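Side-chain contacts in UTP-glucose-1-phosphate uridylyltransferase 2 (Trypanosoma brucei, PDB 3GUE), which probably catalyses the formation of UDP-glucose and diphosphate from UTP and alpha-D-glucose 1-phosphate: residues A72-R75 and Q76-V79; M90-N93 and G94-L98; G192-Y195 and T196-S200; V365-P368 and R369-A373; E401-G405 and K406-I410. All blocks are in the same frame, centred on the assembly; numbering follows the deposited sequence.

Interaction 1: residues A72-R75 and Q76-V79; sequences ALLR and QAVV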
# COMPACT_ATOMS: atom_id res chain seq x y z
N ALA A 72 -27.61 10.60 -1.19
CA ALA A 72 -27.94 9.86 0.04
C ALA A 72 -26.88 8.82 0.45
O ALA A 72 -26.61 8.66 1.66
CB ALA A 72 -29.32 9.23 -0.07
N LEU A 73 -26.28 8.14 -0.53
CA LEU A 73 -25.12 7.25 -0.30
C LEU A 73 -23.83 7.94 0.10
O LEU A 73 -23.10 7.45 0.97
CB LEU A 73 -24.87 6.32 -1.50
CG LEU A 73 -25.94 5.23 -1.67
CD1 LEU A 73 -25.82 4.59 -3.03
CD2 LEU A 73 -25.94 4.15 -0.50
N LEU A 74 -23.50 9.07 -0.54
CA LEU A 74 -22.32 9.84 -0.15
C LEU A 74 -22.42 10.29 1.31
O LEU A 74 -21.44 10.29 2.07
CB LEU A 74 -22.14 11.05 -1.06
CG LEU A 74 -20.96 11.96 -0.72
CD1 LEU A 74 -19.61 11.27 -0.84
CD2 LEU A 74 -21.02 13.24 -1.56
N ARG A 75 -23.64 10.66 1.70
CA ARG A 75 -23.90 11.01 3.09
C ARG A 75 -23.62 9.83 4.03
O ARG A 75 -23.40 10.03 5.22
CB ARG A 75 -25.34 11.51 3.24
CG ARG A 75 -25.58 12.90 2.65
CD ARG A 75 -26.84 13.51 3.25
NE ARG A 75 -28.03 12.77 2.86
CZ ARG A 75 -28.73 12.95 1.74
NH1 ARG A 75 -28.39 13.89 0.86
NH2 ARG A 75 -29.77 12.17 1.49
N GLN A 76 -23.60 8.61 3.49
CA GLN A 76 -23.26 7.42 4.30
C GLN A 76 -21.77 7.01 4.25
O GLN A 76 -21.35 6.03 4.90
CB GLN A 76 -24.12 6.23 3.85
CG GLN A 76 -25.57 6.36 4.33
CD GLN A 76 -26.55 5.38 3.70
OE1 GLN A 76 -27.76 5.59 3.76
NE2 GLN A 76 -26.04 4.34 3.08
N ALA A 77 -20.98 7.76 3.48
CA ALA A 77 -19.61 7.37 3.17
C ALA A 77 -18.55 8.02 4.09
O ALA A 77 -18.75 9.10 4.64
CB ALA A 77 -19.34 7.63 1.71
N VAL A 78 -17.43 7.33 4.27
CA VAL A 78 -16.37 7.70 5.21
C VAL A 78 -15.06 7.34 4.50
O VAL A 78 -15.00 6.37 3.76
CB VAL A 78 -16.47 6.91 6.56
CG1 VAL A 78 -15.20 7.00 7.38
CG2 VAL A 78 -17.68 7.39 7.43
N VAL A 79 -14.04 8.15 4.69
CA VAL A 79 -12.74 7.91 4.04
C VAL A 79 -11.73 7.49 5.08
O VAL A 79 -11.66 8.06 6.17
CB VAL A 79 -12.26 9.12 3.20
CG1 VAL A 79 -10.87 8.85 2.56
CG2 VAL A 79 -13.27 9.45 2.11
O HOH W 1 -28.07 8.78 3.97
O HOH W 2 -19.99 11.51 4.38

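Interaction 2: residues M90-N93 and G94-L98; sequences MGLN and GPKSL. With SO4 (sulfate ion), chain F.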
# COMPACT_ATOMS: atom_id res chain seq x y z
N MET A 90 12.03 0.96 1.51
CA MET A 90 12.75 2.17 1.08
C MET A 90 13.72 2.73 2.13
O MET A 90 14.24 3.82 1.97
CB MET A 90 11.78 3.25 0.61
CG MET A 90 11.11 2.89 -0.69
SD MET A 90 9.64 3.87 -0.94
CE MET A 90 10.35 5.50 -1.16
N GLY A 91 13.95 1.98 3.20
CA GLY A 91 14.94 2.35 4.22
C GLY A 91 14.49 3.44 5.18
O GLY A 91 15.30 4.23 5.68
N LEU A 92 13.18 3.47 5.45
CA LEU A 92 12.59 4.44 6.37
C LEU A 92 12.30 3.80 7.72
O LEU A 92 12.08 2.59 7.82
CB LEU A 92 11.28 4.98 5.79
CG LEU A 92 11.28 5.54 4.37
CD1 LEU A 92 9.92 6.07 4.03
CD2 LEU A 92 12.34 6.61 4.19
N ASN A 93 12.29 4.60 8.77
CA ASN A 93 11.81 4.06 10.05
C ASN A 93 10.58 4.80 10.57
O ASN A 93 10.52 5.25 11.72
CB ASN A 93 12.93 3.97 11.09
CG ASN A 93 12.57 3.03 12.25
OD1 ASN A 93 11.94 1.99 12.05
ND2 ASN A 93 12.95 3.42 13.47
N GLY A 94 9.59 4.93 9.69
CA GLY A 94 8.45 5.79 9.98
C GLY A 94 7.64 6.05 8.73
O GLY A 94 7.81 5.35 7.74
N PRO A 95 6.75 7.05 8.79
CA PRO A 95 5.74 7.25 7.76
C PRO A 95 6.27 7.74 6.40
O PRO A 95 6.77 8.86 6.29
CB PRO A 95 4.76 8.25 8.40
CG PRO A 95 5.57 9.00 9.41
CD PRO A 95 6.67 8.07 9.86
N LYS A 96 6.11 6.89 5.37
CA LYS A 96 6.41 7.27 3.98
C LYS A 96 5.56 8.46 3.50
O LYS A 96 5.96 9.16 2.62
CB LYS A 96 6.22 6.08 3.05
CG LYS A 96 6.58 6.32 1.59
CD LYS A 96 6.04 5.19 0.74
CE LYS A 96 6.87 3.92 0.94
NZ LYS A 96 6.14 2.68 0.53
N SER A 97 4.40 8.68 4.11
CA SER A 97 3.54 9.80 3.73
C SER A 97 4.18 11.19 3.98
O SER A 97 3.75 12.18 3.39
CB SER A 97 2.15 9.70 4.42
OG SER A 97 2.23 9.93 5.84
N LEU A 98 5.18 11.25 4.86
CA LEU A 98 5.89 12.50 5.18
C LEU A 98 7.02 12.74 4.18
O LEU A 98 7.77 13.72 4.28
CB LEU A 98 6.38 12.47 6.63
CG LEU A 98 5.24 12.38 7.66
CD1 LEU A 98 5.79 12.49 9.07
CD2 LEU A 98 4.17 13.43 7.40
S SO4 F . 10.95 8.40 7.87
O1 SO4 F . 12.32 7.96 8.19
O2 SO4 F . 10.94 9.39 6.78
O3 SO4 F . 10.16 7.28 7.39
O4 SO4 F . 10.32 8.96 9.07

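Interaction 3: residues G192-Y195 and T196-S200; sequences GDVY and TVLYS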
# COMPACT_ATOMS: atom_id res chain seq x y z
N GLY A 192 -4.33 -5.49 6.57
CA GLY A 192 -5.43 -6.42 6.86
C GLY A 192 -5.98 -6.23 8.26
O GLY A 192 -7.13 -6.62 8.53
N ASP A 193 -5.15 -5.61 9.13
CA ASP A 193 -5.42 -5.32 10.54
C ASP A 193 -6.61 -4.37 10.69
O ASP A 193 -7.27 -4.34 11.72
CB ASP A 193 -4.17 -4.70 11.18
CG ASP A 193 -4.15 -4.73 12.71
OD1 ASP A 193 -4.68 -5.67 13.34
OD2 ASP A 193 -3.53 -3.82 13.30
N VAL A 194 -6.89 -3.60 9.64
CA VAL A 194 -7.97 -2.61 9.68
C VAL A 194 -9.35 -3.09 10.19
O VAL A 194 -10.03 -2.37 10.91
CB VAL A 194 -8.13 -1.90 8.29
CG1 VAL A 194 -8.64 -2.89 7.20
CG2 VAL A 194 -9.04 -0.68 8.44
N TYR A 195 -9.73 -4.32 9.85
CA TYR A 195 -11.08 -4.79 10.14
C TYR A 195 -11.25 -5.01 11.65
O TYR A 195 -12.19 -4.47 12.26
CB TYR A 195 -11.43 -6.04 9.32
CG TYR A 195 -11.25 -5.89 7.81
CD1 TYR A 195 -12.06 -5.01 7.05
CD2 TYR A 195 -10.28 -6.63 7.14
CE1 TYR A 195 -11.89 -4.88 5.66
CE2 TYR A 195 -10.11 -6.51 5.75
CZ TYR A 195 -10.91 -5.63 5.02
OH TYR A 195 -10.74 -5.53 3.64
N THR A 196 -10.32 -5.75 12.25
CA THR A 196 -10.28 -5.96 13.72
C THR A 196 -10.07 -4.67 14.52
O THR A 196 -10.70 -4.47 15.55
CB THR A 196 -9.24 -7.05 14.12
OG1 THR A 196 -9.34 -7.33 15.52
CG2 THR A 196 -7.84 -6.63 13.78
N VAL A 197 -9.24 -3.78 14.01
CA VAL A 197 -9.04 -2.47 14.65
C VAL A 197 -10.33 -1.65 14.66
O VAL A 197 -10.70 -1.09 15.71
CB VAL A 197 -7.90 -1.70 13.98
CG1 VAL A 197 -7.87 -0.26 14.47
CG2 VAL A 197 -6.55 -2.43 14.26
N LEU A 198 -11.00 -1.56 13.50
CA LEU A 198 -12.31 -0.90 13.40
C LEU A 198 -13.33 -1.50 14.38
O LEU A 198 -14.08 -0.77 15.04
CB LEU A 198 -12.84 -0.95 11.95
CG LEU A 198 -12.37 0.12 10.96
CD1 LEU A 198 -12.97 -0.14 9.54
CD2 LEU A 198 -12.66 1.53 11.47
N TYR A 199 -13.35 -2.83 14.47
CA TYR A 199 -14.31 -3.58 15.30
C TYR A 199 -13.99 -3.42 16.78
O TYR A 199 -14.84 -2.99 17.55
CB TYR A 199 -14.28 -5.08 14.95
CG TYR A 199 -15.37 -5.92 15.63
CD1 TYR A 199 -16.73 -5.63 15.43
CD2 TYR A 199 -15.04 -6.99 16.46
CE1 TYR A 199 -17.70 -6.39 16.03
CE2 TYR A 199 -16.02 -7.76 17.07
CZ TYR A 199 -17.34 -7.45 16.85
OH TYR A 199 -18.32 -8.20 17.46
N SER A 200 -12.75 -3.74 17.14
CA SER A 200 -12.37 -3.74 18.55
C SER A 200 -12.18 -2.35 19.16
O SER A 200 -12.28 -2.20 20.40
CB SER A 200 -11.17 -4.64 18.80
OG SER A 200 -11.59 -6.00 18.86
O HOH W 3 -8.48 -7.66 10.54

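Interaction 4: residues V365-P368 and R369-A373; sequences VVVP and RERFA. With UPG (uridine-5'-diphosphate-glucose), chain C.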
# COMPACT_ATOMS: atom_id res chain seq x y z
N VAL A 365 -13.50 -4.66 -9.99
CA VAL A 365 -13.80 -3.92 -11.23
C VAL A 365 -12.54 -3.26 -11.78
O VAL A 365 -11.76 -2.68 -11.01
CB VAL A 365 -14.86 -2.81 -10.96
CG1 VAL A 365 -15.31 -2.08 -12.28
CG2 VAL A 365 -16.03 -3.36 -10.20
N VAL A 366 -12.35 -3.29 -13.10
CA VAL A 366 -11.18 -2.60 -13.68
C VAL A 366 -11.38 -1.09 -13.80
O VAL A 366 -12.35 -0.63 -14.41
CB VAL A 366 -10.71 -3.19 -15.05
CG1 VAL A 366 -9.34 -2.61 -15.41
CG2 VAL A 366 -10.64 -4.70 -15.00
N VAL A 367 -10.48 -0.31 -13.20
CA VAL A 367 -10.61 1.14 -13.18
C VAL A 367 -9.47 1.74 -14.02
O VAL A 367 -8.45 1.05 -14.26
CB VAL A 367 -10.70 1.76 -11.73
CG1 VAL A 367 -11.87 1.13 -10.94
CG2 VAL A 367 -9.35 1.65 -10.93
N PRO A 368 -9.66 2.97 -14.53
CA PRO A 368 -8.57 3.59 -15.27
C PRO A 368 -7.30 3.79 -14.40
O PRO A 368 -7.39 4.01 -13.19
CB PRO A 368 -9.15 4.94 -15.69
CG PRO A 368 -10.64 4.78 -15.58
CD PRO A 368 -10.85 3.83 -14.46
N ARG A 369 -6.13 3.70 -15.03
CA ARG A 369 -4.87 3.94 -14.34
C ARG A 369 -4.83 5.27 -13.60
O ARG A 369 -4.04 5.41 -12.70
CB ARG A 369 -3.69 3.85 -15.32
CG ARG A 369 -2.33 3.80 -14.62
CD ARG A 369 -1.77 2.39 -14.61
NE ARG A 369 -0.63 2.24 -13.71
CZ ARG A 369 -0.34 1.11 -13.05
NH1 ARG A 369 -1.15 0.06 -13.16
NH2 ARG A 369 0.70 1.05 -12.24
N GLU A 370 -5.67 6.26 -13.94
CA GLU A 370 -5.50 7.55 -13.26
C GLU A 370 -5.93 7.50 -11.77
O GLU A 370 -5.70 8.45 -11.02
CB GLU A 370 -6.08 8.73 -14.07
CG GLU A 370 -5.62 8.77 -15.56
CD GLU A 370 -4.14 9.13 -15.76
OE1 GLU A 370 -3.79 10.30 -15.48
OE2 GLU A 370 -3.34 8.28 -16.24
N ARG A 371 -6.48 6.37 -11.34
CA ARG A 371 -6.80 6.17 -9.92
C ARG A 371 -5.72 5.47 -9.09
O ARG A 371 -5.97 5.13 -7.92
CB ARG A 371 -8.12 5.41 -9.77
CG ARG A 371 -9.29 6.13 -10.38
CD ARG A 371 -10.58 5.53 -9.97
NE ARG A 371 -11.66 6.21 -10.66
CZ ARG A 371 -12.95 5.90 -10.54
NH1 ARG A 371 -13.35 4.89 -9.77
NH2 ARG A 371 -13.85 6.58 -11.24
N PHE A 372 -4.56 5.25 -9.68
CA PHE A 372 -3.52 4.41 -9.08
C PHE A 372 -2.13 4.95 -9.50
O PHE A 372 -1.72 4.77 -10.64
CB PHE A 372 -3.73 2.94 -9.53
CG PHE A 372 -2.74 1.95 -8.95
CD1 PHE A 372 -2.61 1.79 -7.56
CD2 PHE A 372 -1.99 1.13 -9.79
CE1 PHE A 372 -1.71 0.87 -7.04
CE2 PHE A 372 -1.09 0.19 -9.26
CZ PHE A 372 -0.95 0.05 -7.89
N ALA A 373 -1.47 5.67 -8.58
CA ALA A 373 -0.10 6.18 -8.68
C ALA A 373 0.67 5.66 -7.45
O ALA A 373 0.93 6.41 -6.51
CB ALA A 373 -0.07 7.72 -8.70
N1 UPG C . 0.15 -0.13 6.02
C2 UPG C . -0.55 0.00 7.24
N3 UPG C . -0.36 -0.97 8.19
C4 UPG C . 0.48 -2.05 8.02
C5 UPG C . 1.17 -2.20 6.81
C6 UPG C . 1.01 -1.25 5.80
O2 UPG C . -1.31 0.95 7.51
O4 UPG C . 0.58 -2.85 8.95
C1C UPG C . -0.02 0.90 4.95
C2C UPG C . 1.20 1.51 4.25
O2C UPG C . 1.76 2.57 5.04
C3C UPG C . 0.53 2.05 2.99
C4C UPG C . -0.48 0.97 2.66
O4C UPG C . -0.73 0.24 3.89
O3C UPG C . -0.18 3.24 3.32
C5C UPG C . 0.08 -0.04 1.61
O5C UPG C . 1.13 -0.83 2.08
PA UPG C . 2.40 -1.17 1.15
O1A UPG C . 2.80 0.14 0.56
O2A UPG C . 3.40 -1.98 1.86
O3A UPG C . 1.71 -2.06 -0.05
PB UPG C . 1.50 -3.67 -0.10
O1B UPG C . 0.82 -4.08 1.15
O2B UPG C . 2.76 -4.36 -0.52
O3B UPG C . 0.54 -3.75 -1.38
C1' UPG C . -0.80 -3.15 -1.30
C2' UPG C . -1.84 -4.24 -1.55
C3' UPG C . -1.54 -4.86 -2.91
C4' UPG C . -1.65 -3.77 -3.99
C5' UPG C . -0.69 -2.60 -3.67
C6' UPG C . -1.01 -1.40 -4.53
O2' UPG C . -1.77 -5.26 -0.54
O3' UPG C . -2.42 -5.94 -3.13
O4' UPG C . -1.36 -4.30 -5.27
O5' UPG C . -0.82 -2.12 -2.31
O6' UPG C . 0.10 -0.50 -4.51

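Interaction 5: residues E401-G405 and K406-I410; sequences EERNG and KPPAI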
# COMPACT_ATOMS: atom_id res chain seq x y z
N GLU A 401 -0.76 12.33 -19.89
CA GLU A 401 -1.54 11.85 -21.02
C GLU A 401 -0.68 11.13 -22.06
O GLU A 401 -1.09 10.12 -22.64
CB GLU A 401 -2.30 13.00 -21.67
CG GLU A 401 -3.55 12.58 -22.42
CD GLU A 401 -3.88 13.49 -23.60
OE1 GLU A 401 -3.52 14.70 -23.58
OE2 GLU A 401 -4.51 13.00 -24.57
N GLU A 402 0.51 11.65 -22.29
CA GLU A 402 1.37 11.11 -23.34
C GLU A 402 1.98 9.74 -23.01
O GLU A 402 2.52 9.09 -23.90
CB GLU A 402 2.45 12.12 -23.71
CG GLU A 402 3.46 12.40 -22.59
CD GLU A 402 4.56 13.33 -23.04
OE1 GLU A 402 5.22 13.05 -24.07
OE2 GLU A 402 4.76 14.37 -22.37
N ARG A 403 1.91 9.33 -21.74
CA ARG A 403 2.32 7.96 -21.36
C ARG A 403 1.23 6.90 -21.61
O ARG A 403 1.40 5.73 -21.24
CB ARG A 403 2.91 7.90 -19.94
CG ARG A 403 4.31 8.53 -19.81
CD ARG A 403 5.51 7.69 -20.37
NE ARG A 403 5.28 7.01 -21.64
CZ ARG A 403 5.42 7.55 -22.86
NH1 ARG A 403 5.78 8.81 -23.01
NH2 ARG A 403 5.17 6.81 -23.94
N ASN A 404 0.14 7.32 -22.26
CA ASN A 404 -0.95 6.42 -22.69
C ASN A 404 -1.37 5.35 -21.68
O ASN A 404 -1.65 4.20 -22.05
CB ASN A 404 -0.67 5.82 -24.10
CG ASN A 404 0.63 5.01 -24.18
OD1 ASN A 404 0.70 3.86 -23.73
ND2 ASN A 404 1.67 5.61 -24.78
N GLY A 405 -1.42 5.72 -20.40
CA GLY A 405 -1.80 4.81 -19.31
C GLY A 405 -0.68 3.92 -18.75
O GLY A 405 -0.92 3.18 -17.80
N LYS A 406 0.51 3.99 -19.36
CA LYS A 406 1.63 3.12 -18.99
C LYS A 406 2.74 3.93 -18.33
O LYS A 406 3.41 4.72 -19.00
CB LYS A 406 2.20 2.36 -20.19
CG LYS A 406 1.25 1.39 -20.88
CD LYS A 406 1.95 0.70 -22.04
CE LYS A 406 1.04 0.56 -23.24
NZ LYS A 406 0.45 -0.80 -23.38
N PRO A 407 2.95 3.74 -17.00
CA PRO A 407 4.02 4.50 -16.37
C PRO A 407 5.37 4.12 -16.97
O PRO A 407 5.51 2.99 -17.48
CB PRO A 407 3.95 4.06 -14.90
CG PRO A 407 2.53 3.53 -14.72
CD PRO A 407 2.25 2.87 -16.03
N PRO A 408 6.36 5.04 -16.92
CA PRO A 408 7.71 4.65 -17.33
C PRO A 408 8.11 3.42 -16.51
O PRO A 408 7.79 3.36 -15.32
CB PRO A 408 8.57 5.83 -16.85
CG PRO A 408 7.66 6.97 -16.72
CD PRO A 408 6.29 6.43 -16.43
N ALA A 409 8.77 2.45 -17.14
CA ALA A 409 9.23 1.28 -16.40
C ALA A 409 10.65 1.55 -15.87
O ALA A 409 11.64 1.45 -16.61
CB ALA A 409 9.17 0.02 -17.26
N ILE A 410 10.75 1.89 -14.59
CA ILE A 410 12.03 2.33 -13.98
C ILE A 410 12.68 1.20 -13.14
O ILE A 410 12.12 0.75 -12.12
CB ILE A 410 11.83 3.63 -13.14
CG1 ILE A 410 11.11 4.71 -13.97
CG2 ILE A 410 13.20 4.16 -12.58
CD1 ILE A 410 10.71 5.98 -13.19

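Interaction 1: residues A72-R75 and Q76-V79
A type I beta turn from Leu74 to Ala77 takes the chain out of the short helix 71-74 and into strand 77-83. Its closing bond runs from Ala77 N to Leu74 O, 2.9 Å long and fairly straight at 160°. Gln76 N donates to Leu73 O at 2.8 Å, but this bond is more bent, 136°. In both cases the donor sits well above the carbonyl plane. Gln76 carries most of the side-chain contact. Its CB rests 3.3 Å from Leu73 O. With CG anti to the carbonyl carbon (chi1 -74°) and an extended chain beyond, Gln76 runs back past Ala72 O and brings its amide to Leu73. There Gln76 NE2 comes within 3.6 Å of Leu73 CD2, where the two side chains cross obliquely. NE2 is also hydrogen-bonded to a glycerol, probably from the crystallisation liquor. Gln76 OE1 accepts from a water at 3.2 Å, and the same water donates to Ala72 O at 2.7 Å. Strand 77-83 belongs to the central mixed sheet of this GT-A-type nucleotidyltransferase. Gln76 makes backbone bonds to Arg213 and Tyr214, at the start of the adjacent strand 214-219. A second water bridges Leu74 O and Ala77 O, so Leu74 O takes two hydrogen bonds. Leu74 CD1 meets Ala77 CB loosely, at 4.5 Å. The Leu74 side chain also packs on Phe118 and Arg122 of helix 107-122, while Leu73 lies on Leu232 and His236 of helix 229-237. Arg75 bends at chi3 and folds back, bringing the rim of one guanidinium face over Ala72 CA.

Interaction 2: residues M90-N93 and G94-L98
Between Met90 and Lys96 the backbone swings round an open loop with no hydrogen bond across it, and Gly94 is almost fully stretched (phi 166°, psi -165°). The loop is the glycine-rich nucleotide-binding loop that follows the first sheet strand, 77-83, in this family. It ends in a 3-10 turn, where Leu98 N bonds to Pro95 O at 3.2 Å. Two side chains reach across to Lys96. Leu92 points CD1 at the root of the lysine, 3.7 Å from Lys96 CA and 3.8 Å from Lys96 CB. Met90 meets it further out and crosses it at about a right angle. Lys96 starts with CG anti to the backbone N (chi1 -176°) and bends at chi3, which turns its outer end toward the methionine. Its ammonium end goes elsewhere: NZ is hydrogen-bonded to Val375 O and the side chain lies about 4 Å from the bound UDP-glucose. Lys96 is predicted to bind UTP. Asp221 and Lys376, also predicted to bind UTP, are close by. Behind Met90 lie Cys378 and Leu381 of helix 378-385. A sulfate, probably from the crystallisation liquor, sits in the bend on the Leu92 side. Asn93 N gives it a weak hydrogen bond, 3.4 Å to O1, and Leu92 CD1 lies 3.6 Å from its O3. Further along the lysine, Met90 SD approaches Lys96 CE to 3.3 Å, a tight contact.

Interaction 3: residues G192-Y195 and T196-S200
Asp193 O accepts from Val197 N at 3.1 Å, the first of three backbone bonds that step along one helical stretch. Val194 O takes Leu198 N at 2.9 Å. Tyr195 O takes Tyr199 N at 3.0 Å, less straight at 151°. The Asp193 bond is directed nearly along the C=O axis, while the other two donors tilt from the carbonyl plane. Thr196 N is served by a water at 3.2 Å, which in turn donates to Gly192 O at 2.6 Å. These bonds build the start of helix 194-201, which follows Gly190 and His191, both of which bind UDP-glucose. With its CG anti to the backbone N (chi1 -163°), Asp193 brings its carboxylate alongside Thr196 and Val197. OD2 accepts from Asn163 N and from Gln162 NE2, and so probably helps position Gln162, which also binds UDP-glucose. Asp193 OD1 rests 3.3 Å from the methyl Thr196 CG2, and Val197 CG2 lies against OD2. Asp193 and Thr196 also line the pocket that holds a dithiol, probably from the crystallisation liquor. Tyr195 OH is hydrogen-bonded to Met352 O, and Tyr199 OH to Asp318 OD1 of helix 310-319. Val194 CG2 and Leu198 CD1 lie side by side, 4.1 Å apart, and point the same way. The other branch of Val194, CG1, sits over the centre of the Tyr195 ring.

Interaction 4: residues V365-P368 and R369-A373
Pro368 O accepts from Arg371 N where strand 362-366 has run out and the chain coils into a single 3-10 turn, 369-371. The bond is 3.1 Å long and almost straight, 171°, with the donor 39° out of the carbonyl plane. Phe372 N continues the turn by bonding to Arg369 O, also at 3.1 Å. Val367 and Arg371 make the side-chain contact and cross at about a right angle. Val367 CG2 comes to 4.1 Å from Arg371 CB and 4.2 Å from Arg371 CD, so CG2 meets the aliphatic part of the arginine, while CG1 lies obliquely by its guanidinium. Arg371 is extended from CG to NE and carries its charge away from the turn. There NH2 forms a salt bridge with Asp228, and NH1 one with Glu245. Strand 362-366 lies at one margin of the central mixed sheet and pairs with 242-248. The turn that follows it carries the chain towards the sugar end of the active site. Arg371 O accepts from both Asn222 ND2 and Asn305 ND2, which ties down the turn's last peptide. Arg369 bends at chi2 (103°), laying its guanidinium beside Phe372. Phe372 CD2 stands 3.4 Å above one face of the Arg369 guanidinium, near its rim, and Arg369 NH1 lies in the plane of the ring at its edge. Arg369 NH2 is held by a salt bridge to Asp253. Another part of the Phe372 edge meets the glucose of the bound UDP-glucose: CE1 is 3.4 Å from O6', which lies near the ring plane.

Interaction 5: residues E401-G405 and K406-I410
Arg403 and Lys406 close a type I' beta turn through a bond from Lys406 N to Arg403 O, 2.7 Å and 162°. Asn404 and Gly405 fill the middle positions, both with positive phi, the Asn-Gly pair classically found in this turn. Arg403 is curled. It bends at chi2 (-76°) and again at chi3 (41°), curling its chain past the carbonyl oxygen of Lys406. Arg403 CB is 3.4 Å from Lys406 O, and that oxygen lies at the guanidinium edge, near its plane. Arg403 NE is 4.0 Å from Lys406 O. The same curl sets Arg403 CD 4.2 Å from Pro408 CD. The polar end looks elsewhere: NH1 donates to Arg435 O. The Lys406 chain bends at chi3 and chi4 and leads away from the turn. Beyond the turn two prolines lead into strand 409-412. This strand is at one edge of the parallel C-terminal sheet. It pairs with strand 437-443 through Ala409, Pro408 packs on Cys437, and Ile410 lies against helix 378-385.

Interactions 4 and 5 touch: Arg369 CD is 3.4 Å from Gly405 O, and Arg369 NE is 3.6 Å from Pro407 CG. This joins the turn after strand 362-366 to the approach to the C-terminal sheet. Interactions 1 and 4 both reach the central sheet, yet their nearest atoms are about 12 Å apart. Interactions 2, 3 and 4 come near the bound UDP-glucose. The side chain of Lys96 in interaction 2 is about 4 Å from it, that of Asp193 in interaction 3 about 6 Å, and Phe372 of interaction 4 meets its sugar. Pro407 of interaction 5 stays about 11 Å away. Interaction 1 is away from the site, though its nearest atoms come within about 7 Å of interaction 3.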